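Long-range contacts in leucine rich repeat and phosphatase domain containing protein (Entamoeba histolytica, PDB 3EMU), which belongs to the dual specificity phosphatase family, assigned as a phosphate monoester hydrolase, though its signature loop departs from the catalytic consensus: residues A[101-106]-A[131-136]; A[115-120]-A[140-145]. One frame throughout, in Å; residues are numbered along the deposited sequence.

Interaction 1. Residues A[101-106]-A[131-136]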
loop_
_atom_site.group_PDB
_atom_site.type_symbol
_atom_site.label_atom_id
_atom_site.label_comp_id
_atom_site.label_asym_id
_atom_site.label_seq_id
_atom_site.Cartn_x
_atom_site.Cartn_y
_atom_site.Cartn_z
ATOM N N ALA A 101 -3.754 -4.367 -1.199
ATOM C CA ALA A 101 -3.352 -2.989 -0.908
ATOM C C ALA A 101 -2.635 -2.864 0.478
ATOM O O ALA A 101 -1.608 -2.149 0.604
ATOM C CB ALA A 101 -4.501 -1.993 -1.032
ATOM N N PRO A 102 -3.174 -3.536 1.513
ATOM C CA PRO A 102 -2.470 -3.436 2.804
ATOM C C PRO A 102 -1.061 -4.075 2.800
ATOM O O PRO A 102 -0.169 -3.537 3.462
ATOM C CB PRO A 102 -3.401 -4.166 3.778
ATOM C CG PRO A 102 -4.815 -4.037 3.111
ATOM C CD PRO A 102 -4.530 -4.110 1.644
ATOM N N ALA A 103 -0.882 -5.184 2.071
ATOM C CA ALA A 103 0.425 -5.823 1.924
ATOM C C ALA A 103 1.455 -4.838 1.328
ATOM O O ALA A 103 2.580 -4.739 1.829
ATOM C CB ALA A 103 0.340 -7.102 1.084
ATOM N N ILE A 104 1.061 -4.101 0.289
ATOM C CA ILE A 104 1.920 -3.076 -0.288
ATOM C C ILE A 104 2.272 -1.982 0.715
ATOM O O ILE A 104 3.422 -1.514 0.746
ATOM C CB ILE A 104 1.313 -2.450 -1.606
ATOM C CG1 ILE A 104 1.362 -3.445 -2.750
ATOM C CG2 ILE A 104 2.050 -1.148 -2.052
ATOM C CD1 ILE A 104 2.773 -3.875 -3.137
ATOM N N VAL A 105 1.283 -1.523 1.481
ATOM C CA VAL A 105 1.510 -0.466 2.463
ATOM C C VAL A 105 2.498 -0.938 3.549
ATOM O O VAL A 105 3.367 -0.179 3.998
ATOM C CB VAL A 105 0.166 0.077 3.079
ATOM C CG1 VAL A 105 0.399 0.934 4.309
ATOM C CG2 VAL A 105 -0.643 0.900 2.028
ATOM N N ILE A 106 2.357 -2.195 3.960
ATOM C CA ILE A 106 3.300 -2.796 4.856
ATOM C C ILE A 106 4.761 -2.791 4.289
ATOM O O ILE A 106 5.660 -2.341 4.990
ATOM C CB ILE A 106 2.865 -4.191 5.276
ATOM C CG1 ILE A 106 1.589 -4.097 6.142
ATOM C CG2 ILE A 106 4.016 -4.912 6.035
ATOM C CD1 ILE A 106 0.972 -5.456 6.535
ATOM N N ILE A 131 -7.945 -5.400 7.905
ATOM C CA ILE A 131 -6.808 -6.107 7.313
ATOM C C ILE A 131 -6.956 -7.649 7.297
ATOM O O ILE A 131 -7.198 -8.314 8.338
ATOM C CB ILE A 131 -5.471 -5.668 8.020
ATOM C CG1 ILE A 131 -4.249 -6.158 7.252
ATOM C CG2 ILE A 131 -5.445 -6.047 9.535
ATOM C CD1 ILE A 131 -2.944 -5.445 7.675
ATOM N N ASP A 132 -6.784 -8.246 6.123
ATOM C CA ASP A 132 -6.885 -9.701 6.050
ATOM C C ASP A 132 -6.081 -10.232 4.891
ATOM O O ASP A 132 -6.593 -10.466 3.784
ATOM C CB ASP A 132 -8.360 -10.146 5.985
ATOM C CG ASP A 132 -8.520 -11.671 6.028
ATOM O OD1 ASP A 132 -7.553 -12.405 6.386
ATOM O OD2 ASP A 132 -9.618 -12.129 5.662
ATOM N N ILE A 133 -4.794 -10.408 5.146
ATOM C CA ILE A 133 -3.868 -10.632 4.041
ATOM C C ILE A 133 -3.688 -12.112 3.896
ATOM O O ILE A 133 -3.396 -12.757 4.873
ATOM C CB ILE A 133 -2.476 -9.907 4.287
ATOM C CG1 ILE A 133 -2.714 -8.406 4.433
ATOM C CG2 ILE A 133 -1.467 -10.241 3.143
ATOM C CD1 ILE A 133 -1.525 -7.576 4.969
ATOM N N GLU A 134 -3.840 -12.647 2.693
ATOM C CA GLU A 134 -3.553 -14.068 2.449
ATOM C C GLU A 134 -2.114 -14.491 2.812
ATOM O O GLU A 134 -1.154 -13.757 2.585
ATOM C CB GLU A 134 -3.860 -14.438 0.991
ATOM C CG GLU A 134 -5.303 -14.166 0.567
ATOM C CD GLU A 134 -5.576 -14.525 -0.906
ATOM O OE1 GLU A 134 -4.695 -14.380 -1.798
ATOM O OE2 GLU A 134 -6.724 -14.962 -1.167
ATOM N N SER A 135 -1.961 -15.696 3.350
ATOM C CA SER A 135 -0.640 -16.149 3.812
ATOM C C SER A 135 0.493 -16.193 2.744
ATOM O O SER A 135 1.654 -15.952 3.094
ATOM C CB SER A 135 -0.731 -17.498 4.531
ATOM O OG SER A 135 -1.129 -18.475 3.593
ATOM N N GLY A 136 0.190 -16.488 1.476
ATOM C CA GLY A 136 1.199 -16.337 0.434
ATOM C C GLY A 136 1.762 -14.910 0.303
ATOM O O GLY A 136 2.957 -14.707 0.009
#

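Interaction 2. Residues A[115-120]-A[140-145]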
loop_
_atom_site.group_PDB
_atom_site.type_symbol
_atom_site.label_atom_id
_atom_site.label_comp_id
_atom_site.label_asym_id
_atom_site.label_seq_id
_atom_site.Cartn_x
_atom_site.Cartn_y
_atom_site.Cartn_z
ATOM N N LEU A 115 10.802 -0.801 9.754
ATOM C CA LEU A 115 10.062 -1.653 10.645
ATOM C C LEU A 115 10.282 -3.080 10.213
ATOM O O LEU A 115 10.460 -3.396 9.022
ATOM C CB LEU A 115 8.565 -1.282 10.647
ATOM C CG LEU A 115 8.265 0.170 11.011
ATOM C CD1 LEU A 115 6.769 0.442 10.976
ATOM C CD2 LEU A 115 8.825 0.515 12.414
ATOM N N SER A 116 10.296 -3.972 11.182
ATOM C CA SER A 116 10.206 -5.365 10.847
ATOM C C SER A 116 8.831 -5.623 10.175
ATOM O O SER A 116 7.927 -4.774 10.239
ATOM C CB SER A 116 10.359 -6.207 12.111
ATOM O OG SER A 116 9.361 -5.836 13.026
ATOM N N PHE A 117 8.702 -6.784 9.545
ATOM C CA PHE A 117 7.425 -7.181 9.020
ATOM C C PHE A 117 6.300 -7.064 10.076
ATOM O O PHE A 117 5.301 -6.373 9.851
ATOM C CB PHE A 117 7.432 -8.584 8.364
ATOM C CG PHE A 117 6.054 -9.180 8.320
ATOM C CD1 PHE A 117 5.098 -8.658 7.433
ATOM C CD2 PHE A 117 5.672 -10.164 9.250
ATOM C CE1 PHE A 117 3.781 -9.134 7.437
ATOM C CE2 PHE A 117 4.371 -10.639 9.271
ATOM C CZ PHE A 117 3.411 -10.123 8.367
ATOM N N ILE A 118 6.494 -7.686 11.241
ATOM C CA ILE A 118 5.446 -7.797 12.283
ATOM C C ILE A 118 5.054 -6.443 12.835
ATOM O O ILE A 118 3.873 -6.166 13.081
ATOM C CB ILE A 118 5.864 -8.784 13.449
ATOM C CG1 ILE A 118 4.677 -9.090 14.401
ATOM C CG2 ILE A 118 7.025 -8.224 14.289
ATOM C CD1 ILE A 118 3.294 -9.421 13.707
ATOM N N ASN A 119 6.039 -5.579 13.022
ATOM C CA ASN A 119 5.777 -4.262 13.566
ATOM C C ASN A 119 5.074 -3.346 12.554
ATOM O O ASN A 119 4.274 -2.469 12.929
ATOM C CB ASN A 119 7.083 -3.611 14.017
ATOM C CG ASN A 119 7.568 -4.064 15.441
ATOM O OD1 ASN A 119 8.743 -3.832 15.789
ATOM N ND2 ASN A 119 6.674 -4.634 16.263
ATOM N N ALA A 120 5.430 -3.503 11.276
ATOM C CA ALA A 120 4.769 -2.762 10.168
ATOM C C ALA A 120 3.318 -3.325 10.002
ATOM O O ALA A 120 2.362 -2.573 9.805
ATOM C CB ALA A 120 5.578 -2.891 8.858
ATOM N N GLN A 140 5.676 -13.574 1.075
ATOM C CA GLN A 140 6.414 -12.637 0.212
ATOM C C GLN A 140 6.904 -11.382 0.944
ATOM O O GLN A 140 7.930 -10.795 0.585
ATOM C CB GLN A 140 5.567 -12.224 -0.999
ATOM C CG GLN A 140 5.295 -13.376 -1.959
ATOM C CD GLN A 140 4.465 -12.965 -3.199
ATOM O OE1 GLN A 140 4.916 -12.132 -4.007
ATOM N NE2 GLN A 140 3.279 -13.579 -3.366
ATOM N N LEU A 141 6.150 -10.947 1.950
ATOM C CA LEU A 141 6.581 -9.795 2.742
ATOM C C LEU A 141 7.799 -10.178 3.589
ATOM O O LEU A 141 8.704 -9.384 3.776
ATOM C CB LEU A 141 5.444 -9.262 3.613
ATOM C CG LEU A 141 4.370 -8.440 2.847
ATOM C CD1 LEU A 141 3.222 -8.069 3.791
ATOM C CD2 LEU A 141 4.960 -7.172 2.149
ATOM N N LYS A 142 7.800 -11.422 4.071
ATOM C CA LYS A 142 8.931 -11.930 4.825
ATOM C C LYS A 142 10.173 -12.069 3.943
ATOM O O LYS A 142 11.271 -11.902 4.417
ATOM C CB LYS A 142 8.571 -13.248 5.540
ATOM C CG LYS A 142 7.785 -12.976 6.790
ATOM C CD LYS A 142 7.221 -14.253 7.393
ATOM C CE LYS A 142 6.281 -13.946 8.587
ATOM N NZ LYS A 142 5.543 -15.187 9.033
ATOM N N LEU A 143 9.972 -12.400 2.671
ATOM C CA LEU A 143 11.055 -12.451 1.717
ATOM C C LEU A 143 11.626 -11.074 1.529
ATOM O O LEU A 143 12.830 -10.905 1.451
ATOM C CB LEU A 143 10.559 -12.919 0.369
ATOM C CG LEU A 143 11.264 -14.139 -0.211
ATOM C CD1 LEU A 143 10.581 -15.376 0.375
ATOM C CD2 LEU A 143 11.156 -14.202 -1.738
ATOM N N PHE A 144 10.755 -10.087 1.436
ATOM C CA PHE A 144 11.229 -8.722 1.355
ATOM C C PHE A 144 12.029 -8.310 2.612
ATOM O O PHE A 144 13.030 -7.623 2.496
ATOM C CB PHE A 144 10.052 -7.769 1.130
ATOM C CG PHE A 144 10.445 -6.313 1.003
ATOM C CD1 PHE A 144 11.400 -5.910 0.086
ATOM C CD2 PHE A 144 9.823 -5.351 1.788
ATOM C CE1 PHE A 144 11.748 -4.559 -0.038
ATOM C CE2 PHE A 144 10.147 -3.990 1.690
ATOM C CZ PHE A 144 11.113 -3.588 0.772
ATOM N N GLU A 145 11.548 -8.697 3.795
ATOM C CA GLU A 145 12.216 -8.423 5.056
ATOM C C GLU A 145 13.700 -8.901 4.952
ATOM O O GLU A 145 14.629 -8.118 5.206
ATOM C CB GLU A 145 11.494 -9.162 6.173
ATOM C CG GLU A 145 11.960 -8.836 7.594
ATOM C CD GLU A 145 11.150 -9.571 8.654
ATOM O OE1 GLU A 145 10.887 -10.793 8.521
ATOM O OE2 GLU A 145 10.746 -8.926 9.620
HETATM O O HOH W 1 8.962 -9.584 11.523
#

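Interaction 1. Residues A[101-106]-A[131-136]
The amide N of Ile-106 donates to the carbonyl O of Pro-102 at 2.9 Å. This is a helical bond of 100-112, and both residues turn their side chains toward 131-136. The contact across the two segments is apolar. Ile-133 gives the largest share. Its CD1 meets CD1 of Ile-106 tip to tip at 3.6 Å. CD1 of Ile-133 also lies 3.8 Å from the backbone N of Ala-103 and touches CB of Pro-102. The other branch, CG2 of Ile-133, lies 4.2 Å from CB of Ala-103. Its chi1 of -60° sets CG1 anti to the carbonyl carbon, and chi2 of 168° carries CD1 to the helix. Ile-131 crosses Ile-106 at about a right angle, and the two CD1 methyls are 4.1 Å apart. CG1 of Ile-131 also rests on CB of Pro-102.

Asn-99 holds the turn before helix 135-151 by accepting from Glu-134 N, at the N-cap. A sulfate ion, probably from the crystallisation liquor, lies about 5 Å from the side chain of Pro-102, near the place of the family's phosphate-binding loop, between strand 89-94 and helix 100-112. Helix 117-127 packs on Ile-106 and Ile-131 through Phe-121, and helix 68-85 reaches Ala-103 through Leu-69.

Interaction 2. Residues A[115-120]-A[140-145]
The N-terminus of helix 117-127 meets helix 135-151 here, with Ser-116 and Phe-117 set against Glu-145. The backbone N of Phe-117 donates to Glu-145 OE2 at 3.0 Å, with an N-H...O angle of 162°. The bond is nearly straight, but the donor stands above the carboxylate plane, 49° out of it. CB of Phe-117 lies 3.6 Å from Glu-145 OE2, and CB of Ser-116 is also close to it. A water donates to Glu-145 OE2 at 2.7 Å and accepts from the backbone N of Ile-118. OE2 thus serves two amides of the first turn, one directly and one through water.

Ser-116 is the N-cap of helix 117-127; Glu-145, from helix 135-151, accepts from the first amide of the same helix 117-127. The OG of Ser-116 accepts a weak bond from the N of Asn-119. The negative charge of Glu-145 is probably favoured by the N-terminal end of helix 117-127.

Beside the polar bonds the ring of Phe-117 is turned toward helix 135-151, with CG anti to the backbone N (chi1 158°). The side chains of Leu-141 and Phe-117 cross at about a right angle, with CD1 of Leu-141 3.8 Å from CE1 of Phe-117. The extended chain of Lys-142 brings CE to 3.9 Å from CE2 of Phe-117. Leu-141 and Lys-142 come obliquely to the same side of the ring, near its two opposite flanks. Helix 100-112 adds Ala-107 against Leu-141 and Met-110 against Glu-145.

The centres of interactions 1 and 2 lie 11 Å apart, and the two contacts touch. CG2 of Ile-106 packs on Ala-120, Phe-117 and Leu-141, so apolar packing runs from one contact into the other. Both use helix 135-151: interaction 1 takes in its start and the loop before it, interaction 2 its middle. The other partners are the successive helices 100-112 and 117-127. Along the chain the segments alternate, in the order 101-106, 115-120, 131-136 and 140-145. The three C-terminal helices are thereby packed together within the phosphatase domain. Interaction 1 lies nearer the centre of the chain; interaction 2 is only partly buried.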